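Local structure of natterin-like protein (Lethenteron camtschaticum, 6IUL) at residues 28-34 against 45-51; 67-73 against 94-100; 121-127 against 140-146. The protein is a lamprey immune protein and cytotoxin that probably recognises target-cell glycans through a jacalin-like lectin module and forms pores through an aerolysin-type module. One frame throughout, in Å; residues are numbered along the deposited sequence.

Contact 1. Residues 28-34 against 45-51; sequences ATLQKLS and VQVWLTD
Trp48 and Lys32 face each other across an antiparallel beta hairpin of the jacalin-like lectin domain, formed by strands 30-37 and 42-49. Trp48 and Thr50 bury the most surface here. The lysine chain is fully extended and runs alongside the indole, pointing the same way. Its CD lies over the six-membered ring, 3.9 Å from the ring centroid of Trp48, as a CH-pi contact. Lys32 NZ continues over the same face at 4.9 Å from that centroid, a cation-pi contact 17° off the ring normal; it also has a weak, long ion pair with Glu66. The opposite indole face is covered by Gln46 CG from its own strand. Ser34 CB meets the ring at its edge, 3.8 Å from Trp48 CZ3. The Trp48 ring takes this place with CG beside its own backbone N, chi1 -67°.

The backbone is irregular at the same point. A classic beta bulge sets two residues, Gln31 and Lys32, opposite the single Trp48. Trp48 O accepts a good bond from Gln31 N at 2.9 Å and a weak one from Lys32 N. Past the bulge, Leu33 CD1 touches both Val45 CG1 and Val47 CG2, on the face that Leu33 shares with Val47.

Thr50 closes the far end. Its CG2 lies against Thr29 OG1, and its OG1 also bonds Asn204 O. Gln31 OE1 accepts from a water, and Gln31 NE2 bonds Glu68 OE1. Thr50 N donates to Thr29 O at 2.8 Å, and Thr50 OG1 accepts from Thr29 N at 3.1 Å in a nearly straight bond of 171°.

Contact 2. Residues 67-73 against 94-100; sequences FEFESGE and FITSRSR
Phe94 turns its ring edge toward the face of Phe67. They form a T-shaped pair with planes at 89° and centroids 5.2 Å apart. Phe69 and Phe94 are nearly parallel but so displaced that little of one ring covers the other. Together the three make a buried aromatic cluster, which Phe102 extends. Thr96 CG2 fills in beside it, 3.6 Å from Phe67 CZ.

Phe67 CZ sits over the centre of the Arg100 guanidinium, the two planes 24° apart. Arg100 NH1 is 2.8 Å from Glu73 OE1 in a salt bridge, although the N-H points poorly. The same NH1 makes a weak bond to Glu68 O. Glu70 OE2 is near but well out of the guanidinium plane, so that pairing is one of charge alone. Two waters, each bonded weakly to Arg100 NH2, link it to the backbone of Glu68.

Glu73 joins the salt-bridge network of Glu70, Arg98 and Arg100 on an extended chain, with CG anti to the backbone N (chi1 -171°). Its OE2 accepts from Thr96 OG1 at 2.5 Å, on the anti side and tilted out of the carboxylate plane. Its OE1 takes Glu70 N at 2.9 Å, so both carboxylate oxygens are held.

Arg98 lies across the type II beta turn from Glu70 to Glu73. Its NH1 forms a salt bridge with Glu70 OE1 at 2.7 Å, and its NH2 bonds Ser71 O at 3.1 Å. That turn packs against the type I Thr96-Ser99 turn, also an ST turn, where strands 65-68 and 89-96 of two four-stranded sheets of the jacalin-like beta-prism end.

Contact 3. Residues 121-127 against 140-146; sequences SGICLGV and FIFINAI
Ser121 and Ile143 open the run of hydrogen bonds between the segments. Ile143 O is gripped twice, by Ser121 N at 2.9 Å and by Ser121 OG at 2.8 Å. The amide lies in the carbonyl plane, while the hydroxyl sits above it. Ser121 OG stands between its own backbone N and carbonyl carbon, chi1 70°, which brings it to Ile143 O from that side. It also accepts from Ile123 N, an ST turn. Ile143 N bonds Ile123 O, Leu125 N bonds Ile141 O at 2.8 Å, and Ile141 N reaches Gly126 O from above the carbonyl plane.

The bonds of Leu125 N and Ile141 N belong to the antiparallel beta hairpin of strands 124-131 and 135-155; those of Ser121 lie in the preceding loop. Strand 135-155 probably leads on from the jacalin-like lectin module to the aerolysin-type part.

Sulfur and ring contacts lie on the face of Cys124, Phe140, Phe142 and Val127. Cys124 SG meets the Phe140 ring at its edge, 3.9 Å from Phe140 CD2. The same sulfur stands above the Phe142 face, more distantly, at 4.9 Å from the ring centroid. Val127 CG1 covers one face of Phe140 at 4.3 Å from its centroid, as a CH-pi contact. Leu78 of strand 75-82 touches both rings.

Aliphatic packing is made by Leu125 and Ile143, whose chains cross at about a right angle with Leu125 CD1 3.8 Å from Ile143 CG1. Ile123 CG2 lies alongside Ile143 CD1. The second subunit also reaches this region: Ile146 N hydrogen-bonds Ser191 OG of that subunit, and Ser121 packs on the same serine.

Contacts 1, 2 and 3 follow one another along the chain and lie on the same side of its centre, in or near the lectin module. Contacts 1 and 2 share a sheet, since strands 30-37 and 65-68 are neighbours. Leu33 O lies 2.9 Å from Phe67 N, and Gln31 O lies 2.9 Å from Phe69 N; both are probable hydrogen bonds. Contact 1 also touches contact 3, where Leu30 N is 2.8 Å from Cys124 O. Contacts 2 and 3 do not touch, with nearest atoms about 5 Å apart and centres about 14 Å apart. Contact 3 alone of the three meets the second subunit.

Contact 1. Residues 28-34 against 45-51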
# COMPACT_ATOMS: atom_id res chain seq x y z
N ALA A 28 -17.08 0.31 19.07
CA ALA A 28 -16.15 -0.54 19.80
C ALA A 28 -16.73 -1.95 19.84
O ALA A 28 -17.93 -2.10 20.00
CB ALA A 28 -15.91 -0.01 21.20
N THR A 29 -15.88 -2.95 19.71
CA THR A 29 -16.32 -4.30 19.57
C THR A 29 -15.74 -5.23 20.63
O THR A 29 -14.86 -4.89 21.39
CB THR A 29 -15.94 -4.83 18.17
OG1 THR A 29 -14.54 -4.76 17.96
CG2 THR A 29 -16.64 -4.03 17.08
N LEU A 30 -16.26 -6.44 20.68
CA LEU A 30 -15.87 -7.41 21.67
C LEU A 30 -14.42 -7.83 21.45
O LEU A 30 -14.09 -8.29 20.38
CB LEU A 30 -16.78 -8.64 21.58
CG LEU A 30 -16.42 -9.80 22.51
CD1 LEU A 30 -16.62 -9.39 23.97
CD2 LEU A 30 -17.25 -11.05 22.17
N GLN A 31 -13.59 -7.68 22.48
CA GLN A 31 -12.19 -8.06 22.43
C GLN A 31 -11.92 -9.31 23.26
O GLN A 31 -11.15 -10.19 22.84
CB GLN A 31 -11.28 -6.93 22.92
CG GLN A 31 -9.82 -7.36 22.83
CD GLN A 31 -8.78 -6.27 22.88
OE1 GLN A 31 -9.09 -5.07 22.91
NE2 GLN A 31 -7.53 -6.70 22.98
N LYS A 32 -12.56 -9.40 24.42
CA LYS A 32 -12.30 -10.46 25.33
C LYS A 32 -13.54 -10.78 26.18
O LYS A 32 -14.27 -9.91 26.58
CB LYS A 32 -11.14 -10.04 26.24
CG LYS A 32 -10.60 -11.12 27.18
CD LYS A 32 -9.44 -10.52 28.01
CE LYS A 32 -8.84 -11.51 28.96
NZ LYS A 32 -7.57 -10.97 29.56
N LEU A 33 -13.70 -12.06 26.51
CA LEU A 33 -14.78 -12.53 27.34
C LEU A 33 -14.25 -13.52 28.37
O LEU A 33 -13.39 -14.34 28.07
CB LEU A 33 -15.76 -13.28 26.47
CG LEU A 33 -16.91 -13.99 27.12
CD1 LEU A 33 -17.78 -12.95 27.78
CD2 LEU A 33 -17.76 -14.82 26.14
N SER A 34 -14.79 -13.45 29.58
CA SER A 34 -14.49 -14.42 30.61
C SER A 34 -15.79 -14.85 31.30
O SER A 34 -16.63 -14.03 31.63
CB SER A 34 -13.50 -13.81 31.61
OG SER A 34 -13.26 -14.72 32.64
N VAL A 45 -20.21 -13.19 33.93
CA VAL A 45 -19.48 -12.88 32.73
C VAL A 45 -18.76 -11.56 32.93
O VAL A 45 -19.31 -10.62 33.49
CB VAL A 45 -20.51 -12.78 31.58
CG1 VAL A 45 -20.01 -11.96 30.46
CG2 VAL A 45 -20.87 -14.14 31.06
N GLN A 46 -17.52 -11.48 32.48
CA GLN A 46 -16.84 -10.22 32.34
C GLN A 46 -16.46 -9.99 30.84
O GLN A 46 -15.98 -10.89 30.16
CB GLN A 46 -15.62 -10.23 33.23
CG GLN A 46 -14.72 -9.01 33.18
CD GLN A 46 -13.76 -8.92 34.35
OE1 GLN A 46 -12.78 -9.64 34.46
NE2 GLN A 46 -14.05 -8.00 35.22
N VAL A 47 -16.69 -8.79 30.35
CA VAL A 47 -16.57 -8.48 28.95
C VAL A 47 -15.71 -7.23 28.78
O VAL A 47 -15.90 -6.21 29.49
CB VAL A 47 -17.97 -8.16 28.37
CG1 VAL A 47 -17.89 -7.79 26.90
CG2 VAL A 47 -18.95 -9.31 28.59
N TRP A 48 -14.80 -7.31 27.82
CA TRP A 48 -13.93 -6.18 27.45
C TRP A 48 -14.19 -5.77 25.98
O TRP A 48 -14.29 -6.64 25.09
CB TRP A 48 -12.46 -6.59 27.51
CG TRP A 48 -11.88 -6.89 28.86
CD1 TRP A 48 -11.01 -6.11 29.55
CD2 TRP A 48 -12.04 -8.10 29.62
NE1 TRP A 48 -10.62 -6.74 30.70
CE2 TRP A 48 -11.23 -7.97 30.78
CE3 TRP A 48 -12.75 -9.28 29.43
CZ2 TRP A 48 -11.15 -8.98 31.78
CZ3 TRP A 48 -12.68 -10.27 30.37
CH2 TRP A 48 -11.88 -10.13 31.55
N LEU A 49 -14.31 -4.47 25.74
CA LEU A 49 -14.44 -3.94 24.39
C LEU A 49 -13.13 -3.35 23.91
O LEU A 49 -12.24 -3.09 24.69
CB LEU A 49 -15.54 -2.92 24.32
CG LEU A 49 -16.90 -3.39 24.81
CD1 LEU A 49 -17.95 -2.28 24.68
CD2 LEU A 49 -17.34 -4.64 24.06
N THR A 50 -13.00 -3.16 22.60
CA THR A 50 -11.75 -2.72 22.00
C THR A 50 -11.39 -1.26 22.34
O THR A 50 -10.27 -0.87 22.08
CB THR A 50 -11.77 -2.84 20.48
OG1 THR A 50 -12.94 -2.18 19.98
CG2 THR A 50 -11.75 -4.30 20.05
N ASP A 51 -12.30 -0.50 22.94
CA ASP A 51 -11.98 0.84 23.48
C ASP A 51 -11.60 0.82 24.98
O ASP A 51 -11.57 1.84 25.61
CB ASP A 51 -13.17 1.81 23.31
CG ASP A 51 -14.42 1.39 24.10
OD1 ASP A 51 -14.39 0.32 24.75
OD2 ASP A 51 -15.47 2.11 24.07
O HOH W 1 -8.48 -2.48 21.85

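Contact 2. Residues 67-73 against 94-100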
# COMPACT_ATOMS: atom_id res chain seq x y z
N PHE A 67 -11.43 -15.99 26.80
CA PHE A 67 -11.11 -16.06 25.41
C PHE A 67 -10.85 -14.65 24.91
O PHE A 67 -11.69 -13.74 25.11
CB PHE A 67 -12.28 -16.65 24.61
CG PHE A 67 -11.96 -16.87 23.14
CD1 PHE A 67 -12.11 -15.84 22.22
CD2 PHE A 67 -11.44 -18.09 22.69
CE1 PHE A 67 -11.80 -16.01 20.87
CE2 PHE A 67 -11.13 -18.28 21.35
CZ PHE A 67 -11.32 -17.25 20.43
N GLU A 68 -9.71 -14.46 24.26
CA GLU A 68 -9.38 -13.17 23.66
C GLU A 68 -9.28 -13.29 22.16
O GLU A 68 -8.59 -14.17 21.66
CB GLU A 68 -8.06 -12.64 24.22
CG GLU A 68 -7.80 -11.22 23.71
CD GLU A 68 -6.74 -10.46 24.50
OE1 GLU A 68 -6.70 -9.21 24.43
OE2 GLU A 68 -5.94 -11.12 25.15
N PHE A 69 -9.98 -12.40 21.46
CA PHE A 69 -10.00 -12.39 20.02
C PHE A 69 -8.72 -11.79 19.46
O PHE A 69 -8.23 -10.78 19.98
CB PHE A 69 -11.20 -11.57 19.50
CG PHE A 69 -12.50 -12.32 19.62
CD1 PHE A 69 -13.18 -12.36 20.80
CD2 PHE A 69 -13.01 -13.01 18.56
CE1 PHE A 69 -14.38 -13.08 20.93
CE2 PHE A 69 -14.20 -13.72 18.68
CZ PHE A 69 -14.88 -13.75 19.88
N GLU A 70 -8.21 -12.40 18.40
CA GLU A 70 -7.11 -11.83 17.62
C GLU A 70 -7.68 -10.71 16.72
O GLU A 70 -8.89 -10.71 16.38
CB GLU A 70 -6.47 -12.92 16.72
CG GLU A 70 -5.89 -14.13 17.49
CD GLU A 70 -5.56 -15.35 16.61
OE1 GLU A 70 -5.39 -15.20 15.39
OE2 GLU A 70 -5.47 -16.50 17.12
N SER A 71 -6.84 -9.76 16.35
CA SER A 71 -7.16 -8.77 15.32
C SER A 71 -7.70 -9.44 14.05
O SER A 71 -7.10 -10.38 13.49
CB SER A 71 -5.91 -7.95 14.98
OG SER A 71 -5.60 -7.13 16.10
N GLY A 72 -8.86 -8.97 13.60
CA GLY A 72 -9.45 -9.53 12.39
C GLY A 72 -10.23 -10.82 12.58
O GLY A 72 -10.83 -11.33 11.64
N GLU A 73 -10.25 -11.35 13.80
CA GLU A 73 -10.98 -12.60 14.09
C GLU A 73 -12.41 -12.30 14.48
O GLU A 73 -12.64 -11.50 15.38
CB GLU A 73 -10.30 -13.35 15.23
CG GLU A 73 -10.86 -14.75 15.46
CD GLU A 73 -10.13 -15.51 16.56
OE1 GLU A 73 -9.53 -14.84 17.43
OE2 GLU A 73 -10.21 -16.77 16.56
N PHE A 94 -19.04 -20.68 21.17
CA PHE A 94 -18.84 -20.12 19.84
C PHE A 94 -17.62 -20.65 19.17
O PHE A 94 -16.73 -21.15 19.82
CB PHE A 94 -18.85 -18.57 19.86
CG PHE A 94 -17.77 -17.95 20.73
CD1 PHE A 94 -16.48 -17.83 20.24
CD2 PHE A 94 -18.07 -17.37 21.94
CE1 PHE A 94 -15.47 -17.18 20.98
CE2 PHE A 94 -17.08 -16.74 22.71
CZ PHE A 94 -15.76 -16.65 22.23
N ILE A 95 -17.62 -20.53 17.85
CA ILE A 95 -16.49 -20.89 17.03
C ILE A 95 -16.15 -19.67 16.18
O ILE A 95 -17.06 -19.04 15.61
CB ILE A 95 -16.82 -22.10 16.12
CG1 ILE A 95 -17.15 -23.32 16.98
CG2 ILE A 95 -15.58 -22.45 15.27
CD1 ILE A 95 -17.79 -24.46 16.22
N THR A 96 -14.88 -19.34 16.10
CA THR A 96 -14.47 -18.15 15.37
C THR A 96 -14.14 -18.42 13.92
O THR A 96 -14.12 -19.58 13.46
CB THR A 96 -13.25 -17.48 15.99
OG1 THR A 96 -12.09 -18.26 15.70
CG2 THR A 96 -13.46 -17.37 17.52
N SER A 97 -13.89 -17.32 13.20
CA SER A 97 -13.51 -17.37 11.79
C SER A 97 -12.18 -18.07 11.58
O SER A 97 -11.91 -18.49 10.47
CB SER A 97 -13.45 -15.93 11.21
OG SER A 97 -12.56 -15.16 11.96
N ARG A 98 -11.37 -18.19 12.64
CA ARG A 98 -10.11 -18.93 12.58
C ARG A 98 -10.25 -20.30 13.22
O ARG A 98 -9.30 -20.86 13.68
CB ARG A 98 -9.01 -18.18 13.28
CG ARG A 98 -8.97 -16.71 12.96
CD ARG A 98 -7.66 -16.33 12.38
NE ARG A 98 -7.77 -14.98 11.79
CZ ARG A 98 -7.24 -13.87 12.27
NH1 ARG A 98 -6.51 -13.87 13.36
NH2 ARG A 98 -7.41 -12.76 11.60
N SER A 99 -11.47 -20.81 13.27
CA SER A 99 -11.76 -22.13 13.82
C SER A 99 -11.38 -22.34 15.29
O SER A 99 -11.38 -23.46 15.74
CB SER A 99 -11.16 -23.24 12.92
OG SER A 99 -11.60 -23.03 11.58
N ARG A 100 -11.09 -21.28 16.04
CA ARG A 100 -10.91 -21.44 17.48
C ARG A 100 -12.26 -21.50 18.20
O ARG A 100 -13.24 -20.84 17.80
CB ARG A 100 -10.08 -20.32 18.04
CG ARG A 100 -8.68 -20.23 17.44
CD ARG A 100 -8.06 -18.90 17.77
NE ARG A 100 -7.86 -18.77 19.18
CZ ARG A 100 -7.86 -17.62 19.88
NH1 ARG A 100 -8.15 -16.46 19.32
NH2 ARG A 100 -7.62 -17.67 21.18
O HOH W 2 -7.94 -16.72 23.75
O HOH W 3 -5.75 -15.17 22.09
O HOH W 4 -10.79 -14.06 10.22

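Contact 3. Residues 121-127 against 140-146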
# COMPACT_ATOMS: atom_id res chain seq x y z
N SER A 121 -23.03 -10.38 10.99
CA SER A 121 -21.71 -10.28 10.44
C SER A 121 -20.67 -11.05 11.24
O SER A 121 -19.53 -11.16 10.82
CB SER A 121 -21.28 -8.82 10.39
OG SER A 121 -21.05 -8.32 11.70
N GLY A 122 -21.03 -11.49 12.44
CA GLY A 122 -20.06 -12.10 13.35
C GLY A 122 -19.24 -11.10 14.14
O GLY A 122 -18.36 -11.48 14.89
N ILE A 123 -19.52 -9.80 13.97
CA ILE A 123 -18.81 -8.78 14.70
C ILE A 123 -19.67 -8.39 15.87
O ILE A 123 -20.76 -7.85 15.70
CB ILE A 123 -18.57 -7.52 13.83
CG1 ILE A 123 -17.87 -7.82 12.50
CG2 ILE A 123 -17.83 -6.47 14.61
CD1 ILE A 123 -16.54 -8.42 12.67
N CYS A 124 -19.18 -8.63 17.07
CA CYS A 124 -19.95 -8.46 18.25
C CYS A 124 -19.70 -7.12 18.94
O CYS A 124 -18.55 -6.69 19.05
CB CYS A 124 -19.66 -9.60 19.22
SG CYS A 124 -20.56 -9.52 20.81
N LEU A 125 -20.79 -6.44 19.35
CA LEU A 125 -20.70 -5.14 20.01
C LEU A 125 -20.82 -5.23 21.53
O LEU A 125 -20.65 -4.22 22.22
CB LEU A 125 -21.79 -4.20 19.52
CG LEU A 125 -21.71 -3.68 18.08
CD1 LEU A 125 -23.01 -3.03 17.68
CD2 LEU A 125 -20.53 -2.74 17.92
N GLY A 126 -21.11 -6.41 22.07
CA GLY A 126 -21.24 -6.56 23.52
C GLY A 126 -22.34 -7.56 23.87
O GLY A 126 -22.69 -8.46 23.06
N VAL A 127 -22.93 -7.40 25.05
CA VAL A 127 -23.96 -8.33 25.56
C VAL A 127 -25.13 -7.63 26.18
O VAL A 127 -25.04 -6.48 26.53
CB VAL A 127 -23.39 -9.27 26.63
CG1 VAL A 127 -22.30 -10.15 26.04
CG2 VAL A 127 -22.87 -8.47 27.82
N PHE A 140 -25.81 -12.06 22.79
CA PHE A 140 -24.71 -11.25 22.22
C PHE A 140 -25.25 -10.30 21.15
O PHE A 140 -26.03 -10.71 20.27
CB PHE A 140 -23.65 -12.17 21.63
CG PHE A 140 -22.86 -12.95 22.67
CD1 PHE A 140 -23.40 -14.05 23.28
CD2 PHE A 140 -21.57 -12.60 23.01
CE1 PHE A 140 -22.71 -14.78 24.24
CE2 PHE A 140 -20.86 -13.31 23.97
CZ PHE A 140 -21.42 -14.40 24.58
N ILE A 141 -24.87 -9.04 21.25
CA ILE A 141 -25.25 -8.03 20.28
C ILE A 141 -24.32 -8.10 19.09
O ILE A 141 -23.14 -7.88 19.23
CB ILE A 141 -25.14 -6.61 20.86
CG1 ILE A 141 -26.04 -6.49 22.08
CG2 ILE A 141 -25.63 -5.58 19.85
CD1 ILE A 141 -25.80 -5.25 22.90
N PHE A 142 -24.86 -8.40 17.91
CA PHE A 142 -24.08 -8.45 16.69
C PHE A 142 -24.51 -7.37 15.71
O PHE A 142 -25.71 -7.10 15.57
CB PHE A 142 -24.25 -9.80 15.97
CG PHE A 142 -23.61 -10.94 16.66
CD1 PHE A 142 -22.24 -11.11 16.59
CD2 PHE A 142 -24.38 -11.87 17.39
CE1 PHE A 142 -21.61 -12.16 17.25
CE2 PHE A 142 -23.76 -12.92 18.04
CZ PHE A 142 -22.36 -13.05 17.99
N ILE A 143 -23.54 -6.82 14.99
CA ILE A 143 -23.85 -6.03 13.79
C ILE A 143 -24.34 -6.99 12.72
O ILE A 143 -23.75 -8.05 12.48
CB ILE A 143 -22.59 -5.29 13.23
CG1 ILE A 143 -22.03 -4.37 14.30
CG2 ILE A 143 -22.98 -4.46 12.01
CD1 ILE A 143 -20.75 -3.67 13.89
N ASN A 144 -25.43 -6.61 12.07
CA ASN A 144 -25.95 -7.43 10.98
C ASN A 144 -24.94 -7.44 9.82
O ASN A 144 -24.00 -6.66 9.81
CB ASN A 144 -27.31 -6.92 10.54
CG ASN A 144 -28.44 -7.48 11.37
OD1 ASN A 144 -28.50 -8.69 11.53
ND2 ASN A 144 -29.40 -6.62 11.79
N ALA A 145 -25.14 -8.35 8.86
CA ALA A 145 -24.22 -8.52 7.78
C ALA A 145 -23.91 -7.15 7.11
O ALA A 145 -24.84 -6.37 6.84
CB ALA A 145 -24.75 -9.48 6.76
N ILE A 146 -22.62 -6.89 6.89
CA ILE A 146 -22.14 -5.59 6.50
C ILE A 146 -21.91 -5.51 4.99
O ILE A 146 -21.32 -6.42 4.39
CB ILE A 146 -20.84 -5.26 7.21
CG1 ILE A 146 -21.14 -5.07 8.70
CG2 ILE A 146 -20.17 -4.01 6.64
CD1 ILE A 146 -19.88 -4.99 9.59